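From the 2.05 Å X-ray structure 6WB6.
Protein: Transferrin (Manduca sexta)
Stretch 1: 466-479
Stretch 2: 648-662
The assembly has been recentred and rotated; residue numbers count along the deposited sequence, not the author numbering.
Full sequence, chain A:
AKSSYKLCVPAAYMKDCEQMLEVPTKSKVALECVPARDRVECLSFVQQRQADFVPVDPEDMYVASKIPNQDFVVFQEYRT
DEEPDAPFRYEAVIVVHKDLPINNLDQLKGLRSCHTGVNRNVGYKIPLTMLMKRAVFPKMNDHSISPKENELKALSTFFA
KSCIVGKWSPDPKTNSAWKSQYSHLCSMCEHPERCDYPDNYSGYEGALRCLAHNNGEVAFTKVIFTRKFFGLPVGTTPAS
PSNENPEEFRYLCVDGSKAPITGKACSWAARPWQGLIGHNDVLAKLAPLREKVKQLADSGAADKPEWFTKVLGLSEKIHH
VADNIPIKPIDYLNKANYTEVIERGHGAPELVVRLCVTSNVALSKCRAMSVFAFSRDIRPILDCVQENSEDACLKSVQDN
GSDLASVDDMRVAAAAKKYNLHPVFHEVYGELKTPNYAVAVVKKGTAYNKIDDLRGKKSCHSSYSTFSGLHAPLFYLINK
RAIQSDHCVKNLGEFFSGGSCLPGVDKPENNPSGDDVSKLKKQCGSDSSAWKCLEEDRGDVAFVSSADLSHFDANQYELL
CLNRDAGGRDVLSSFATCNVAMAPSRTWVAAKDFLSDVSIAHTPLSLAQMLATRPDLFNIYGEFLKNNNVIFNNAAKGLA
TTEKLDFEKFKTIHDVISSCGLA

Stretch 1 466-479: TFSGLHAPLFYLIN
Stretch 2 (648-662) EKFKTIHDVISSCGL

Two helices that cross nearly at right angles can touch only briefly. In this transferrin, the helix starting at Phe-467 and the helix running through Glu-648 to about Ser-658 cross at 89° between N-to-C directions, axes 9.6 Å apart; the two stretches bury 631 Å², both sides summed, without a hydrogen bond between them. Hydrocarbon side chains, needing no polar partner, fill most of the contact.

Thr-466 (p) caps the first helix, its OG1 accepting from Gly-469 N at 2.7 Å. A wider pi-type turn follows. Phe-467 (t, chi2 -90°) brings CZ to 3.9 Å from Ile-653 CD1, at its ring edge. Leu-470 (t, m) packs near Ile-657 (m, m), whose CA lies 7.0 Å from His-471 CA; His-471 is m. Pro-473, lacking an amide hydrogen, kinks the helix. Leu-474 (chi1 -112°, chi2 t) places CD1 3.6 Å from CD1 of Leu-662 (m, t), beyond the Schellman turn at Gly-661, whose positive phi (67°) favours glycine.

Phe-475 (t, chi2 86°), with 111 Å² covered, contributes most, a knob among Lys-649, Thr-652, Ile-653 and Val-656. Phe-475 CA lies 5.9 Å from Ile-653 CA. The flat ring offers a face to Ile-653 (m, t), CG1 3.7 Å from the Phe-475 centroid, and an edge to Val-656 (t), CG2 3.6 Å from Phe-475 CD1. Finally, Ile-478 (m, t) extends CD1 to 3.5 Å from Val-656 CG1.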

# COMPACT_ATOMS: atom_id res chain seq x y z
N THR A 466 -12.08 16.47 22.62
CA THR A 466 -11.41 15.25 22.18
C THR A 466 -12.22 14.00 22.51
O THR A 466 -13.00 13.96 23.47
CB THR A 466 -10.03 15.09 22.82
OG1 THR A 466 -10.20 14.66 24.16
CG2 THR A 466 -9.23 16.38 22.76
N PHE A 467 -12.00 12.97 21.70
CA PHE A 467 -12.58 11.67 22.00
C PHE A 467 -12.07 11.14 23.33
O PHE A 467 -12.86 10.80 24.22
CB PHE A 467 -12.26 10.70 20.86
CG PHE A 467 -12.78 9.33 21.09
CD1 PHE A 467 -12.00 8.38 21.74
CD2 PHE A 467 -14.05 8.98 20.68
CE1 PHE A 467 -12.48 7.13 21.97
CE2 PHE A 467 -14.54 7.74 20.91
CZ PHE A 467 -13.76 6.79 21.55
N SER A 468 -10.75 11.06 23.50
CA SER A 468 -10.19 10.43 24.69
C SER A 468 -10.48 11.23 25.96
O SER A 468 -10.54 10.66 27.06
CB SER A 468 -8.67 10.25 24.54
OG SER A 468 -8.31 9.92 23.20
N GLY A 469 -10.68 12.53 25.82
CA GLY A 469 -10.83 13.38 26.97
C GLY A 469 -12.25 13.38 27.48
O GLY A 469 -12.50 13.38 28.68
N LEU A 470 -13.21 13.35 26.55
CA LEU A 470 -14.61 13.52 26.90
C LEU A 470 -15.41 12.28 26.54
O LEU A 470 -15.92 11.60 27.44
CB LEU A 470 -15.17 14.76 26.20
CG LEU A 470 -16.61 15.17 26.52
CD1 LEU A 470 -17.59 14.41 25.65
CD2 LEU A 470 -16.92 14.98 28.00
N HIS A 471 -15.52 11.95 25.26
CA HIS A 471 -16.37 10.85 24.81
C HIS A 471 -16.07 9.57 25.59
O HIS A 471 -16.96 9.01 26.23
CB HIS A 471 -16.17 10.61 23.32
CG HIS A 471 -16.76 11.67 22.45
ND1 HIS A 471 -17.67 11.39 21.45
CD2 HIS A 471 -16.57 13.01 22.41
CE1 HIS A 471 -18.01 12.51 20.84
NE2 HIS A 471 -17.36 13.51 21.40
N ALA A 472 -14.82 9.11 25.53
CA ALA A 472 -14.54 7.76 26.02
C ALA A 472 -14.80 7.62 27.51
O ALA A 472 -15.45 6.64 27.90
CB ALA A 472 -13.11 7.38 25.64
N PRO A 473 -14.33 8.53 28.38
CA PRO A 473 -14.69 8.41 29.81
C PRO A 473 -16.18 8.58 30.07
O PRO A 473 -16.74 7.90 30.94
CB PRO A 473 -13.88 9.53 30.47
CG PRO A 473 -12.84 9.95 29.43
CD PRO A 473 -13.44 9.68 28.12
N LEU A 474 -16.85 9.47 29.34
CA LEU A 474 -18.28 9.64 29.55
C LEU A 474 -19.03 8.38 29.12
O LEU A 474 -19.91 7.89 29.84
CB LEU A 474 -18.81 10.84 28.77
CG LEU A 474 -19.30 12.05 29.54
CD1 LEU A 474 -19.98 13.04 28.55
CD2 LEU A 474 -20.26 11.67 30.65
N PHE A 475 -18.70 7.85 27.94
CA PHE A 475 -19.34 6.61 27.53
C PHE A 475 -18.98 5.48 28.46
O PHE A 475 -19.83 4.62 28.76
CB PHE A 475 -18.94 6.18 26.12
CG PHE A 475 -19.39 4.77 25.81
CD1 PHE A 475 -20.67 4.53 25.33
CD2 PHE A 475 -18.56 3.68 26.05
CE1 PHE A 475 -21.10 3.25 25.08
CE2 PHE A 475 -19.00 2.39 25.81
CZ PHE A 475 -20.28 2.17 25.31
N TYR A 476 -17.72 5.42 28.88
CA TYR A 476 -17.32 4.29 29.70
C TYR A 476 -18.12 4.26 30.99
O TYR A 476 -18.60 3.21 31.41
CB TYR A 476 -15.83 4.32 30.00
CG TYR A 476 -15.38 3.10 30.77
CD1 TYR A 476 -15.49 3.05 32.16
CD2 TYR A 476 -14.86 1.99 30.12
CE1 TYR A 476 -15.09 1.95 32.86
CE2 TYR A 476 -14.45 0.88 30.83
CZ TYR A 476 -14.58 0.86 32.19
OH TYR A 476 -14.15 -0.26 32.87
N LEU A 477 -18.30 5.42 31.62
CA LEU A 477 -19.05 5.46 32.87
C LEU A 477 -20.53 5.20 32.64
O LEU A 477 -21.12 4.33 33.29
CB LEU A 477 -18.81 6.80 33.56
CG LEU A 477 -17.41 6.90 34.18
CD1 LEU A 477 -17.14 8.32 34.62
CD2 LEU A 477 -17.27 5.97 35.35
N ILE A 478 -21.15 5.94 31.70
CA ILE A 478 -22.56 5.71 31.38
C ILE A 478 -22.80 4.24 31.05
O ILE A 478 -23.77 3.63 31.52
CB ILE A 478 -22.99 6.63 30.22
CG1 ILE A 478 -23.06 8.09 30.70
CG2 ILE A 478 -24.34 6.21 29.69
CD1 ILE A 478 -23.40 9.08 29.63
N ASN A 479 -21.91 3.64 30.25
CA ASN A 479 -22.12 2.26 29.81
C ASN A 479 -22.15 1.30 31.00
O ASN A 479 -22.97 0.38 31.05
CB ASN A 479 -21.03 1.85 28.82
CG ASN A 479 -21.14 0.39 28.38
OD1 ASN A 479 -20.40 -0.46 28.84
ND2 ASN A 479 -22.08 0.12 27.47
N GLU A 648 -19.67 -0.60 15.19
CA GLU A 648 -20.85 -0.63 16.02
C GLU A 648 -20.59 -0.01 17.38
O GLU A 648 -21.42 0.74 17.89
CB GLU A 648 -21.36 -2.06 16.15
CG GLU A 648 -21.89 -2.50 14.81
CD GLU A 648 -22.31 -3.96 14.75
OE1 GLU A 648 -21.97 -4.74 15.68
OE2 GLU A 648 -22.97 -4.30 13.75
N LYS A 649 -19.40 -0.26 17.95
CA LYS A 649 -19.05 0.42 19.18
C LYS A 649 -19.00 1.94 18.99
O LYS A 649 -19.48 2.70 19.84
CB LYS A 649 -17.72 -0.10 19.72
CG LYS A 649 -17.27 0.73 20.90
CD LYS A 649 -16.48 -0.02 21.93
CE LYS A 649 -16.34 0.83 23.18
NZ LYS A 649 -15.05 0.55 23.85
N PHE A 650 -18.43 2.41 17.87
CA PHE A 650 -18.38 3.85 17.63
C PHE A 650 -19.78 4.43 17.54
O PHE A 650 -20.03 5.55 18.00
CB PHE A 650 -17.58 4.18 16.37
CG PHE A 650 -16.08 3.93 16.50
CD1 PHE A 650 -15.41 4.21 17.68
CD2 PHE A 650 -15.36 3.41 15.44
CE1 PHE A 650 -14.05 3.97 17.79
CE2 PHE A 650 -14.02 3.16 15.56
CZ PHE A 650 -13.37 3.45 16.72
N LYS A 651 -20.72 3.68 16.96
CA LYS A 651 -22.10 4.15 16.88
C LYS A 651 -22.74 4.21 18.26
O LYS A 651 -23.51 5.14 18.54
CB LYS A 651 -22.92 3.25 15.96
CG LYS A 651 -22.61 3.43 14.49
CD LYS A 651 -23.66 2.79 13.62
CE LYS A 651 -23.75 1.29 13.86
NZ LYS A 651 -24.22 0.61 12.64
N THR A 652 -22.44 3.25 19.12
CA THR A 652 -23.05 3.28 20.45
C THR A 652 -22.51 4.47 21.23
O THR A 652 -23.27 5.20 21.88
CB THR A 652 -22.80 1.97 21.20
OG1 THR A 652 -23.28 0.87 20.41
CG2 THR A 652 -23.52 1.95 22.55
N ILE A 653 -21.19 4.70 21.16
CA ILE A 653 -20.60 5.84 21.85
C ILE A 653 -21.27 7.13 21.40
O ILE A 653 -21.71 7.94 22.23
CB ILE A 653 -19.09 5.87 21.60
CG1 ILE A 653 -18.43 4.72 22.40
CG2 ILE A 653 -18.54 7.24 21.96
CD1 ILE A 653 -16.93 4.53 22.13
N HIS A 654 -21.34 7.35 20.09
CA HIS A 654 -22.03 8.52 19.57
C HIS A 654 -23.48 8.59 20.04
O HIS A 654 -23.99 9.67 20.35
CB HIS A 654 -21.98 8.50 18.05
CG HIS A 654 -22.75 9.60 17.40
ND1 HIS A 654 -22.30 10.90 17.35
CD2 HIS A 654 -23.94 9.58 16.76
CE1 HIS A 654 -23.18 11.64 16.70
NE2 HIS A 654 -24.19 10.87 16.34
N ASP A 655 -24.17 7.44 20.09
CA ASP A 655 -25.57 7.47 20.52
C ASP A 655 -25.67 7.97 21.95
O ASP A 655 -26.53 8.81 22.26
CB ASP A 655 -26.22 6.08 20.38
CG ASP A 655 -26.82 5.85 18.99
OD1 ASP A 655 -27.01 6.81 18.23
OD2 ASP A 655 -27.10 4.69 18.65
N VAL A 656 -24.80 7.49 22.83
CA VAL A 656 -24.81 7.96 24.21
C VAL A 656 -24.53 9.46 24.26
O VAL A 656 -25.11 10.20 25.06
CB VAL A 656 -23.79 7.17 25.05
CG1 VAL A 656 -23.76 7.69 26.48
CG2 VAL A 656 -24.10 5.68 25.03
N ILE A 657 -23.62 9.94 23.40
CA ILE A 657 -23.23 11.34 23.42
C ILE A 657 -24.30 12.21 22.79
O ILE A 657 -24.50 13.36 23.20
CB ILE A 657 -21.87 11.49 22.72
CG1 ILE A 657 -20.80 10.73 23.52
CG2 ILE A 657 -21.50 12.97 22.50
CD1 ILE A 657 -20.53 11.31 24.87
N SER A 658 -25.00 11.70 21.78
CA SER A 658 -26.14 12.41 21.24
C SER A 658 -27.26 12.47 22.26
O SER A 658 -27.97 13.49 22.36
CB SER A 658 -26.62 11.74 19.95
OG SER A 658 -25.89 12.22 18.84
N SER A 659 -27.44 11.40 23.04
CA SER A 659 -28.42 11.44 24.12
C SER A 659 -28.12 12.58 25.09
O SER A 659 -28.99 13.41 25.37
CB SER A 659 -28.43 10.10 24.86
OG SER A 659 -29.30 9.19 24.20
N CYS A 660 -26.90 12.63 25.62
CA CYS A 660 -26.46 13.74 26.45
C CYS A 660 -26.54 15.08 25.74
O CYS A 660 -26.28 16.11 26.37
CB CYS A 660 -25.02 13.52 26.92
SG CYS A 660 -24.70 11.92 27.66
N GLY A 661 -26.86 15.10 24.45
CA GLY A 661 -26.87 16.34 23.70
C GLY A 661 -25.51 16.98 23.53
O GLY A 661 -25.41 18.21 23.52
N LEU A 662 -24.46 16.17 23.39
CA LEU A 662 -23.09 16.68 23.32
C LEU A 662 -22.43 16.40 21.97
O LEU A 662 -23.07 15.87 21.07
CB LEU A 662 -22.24 16.07 24.44
CG LEU A 662 -22.81 16.27 25.85
CD1 LEU A 662 -21.90 15.64 26.91
CD2 LEU A 662 -23.02 17.75 26.12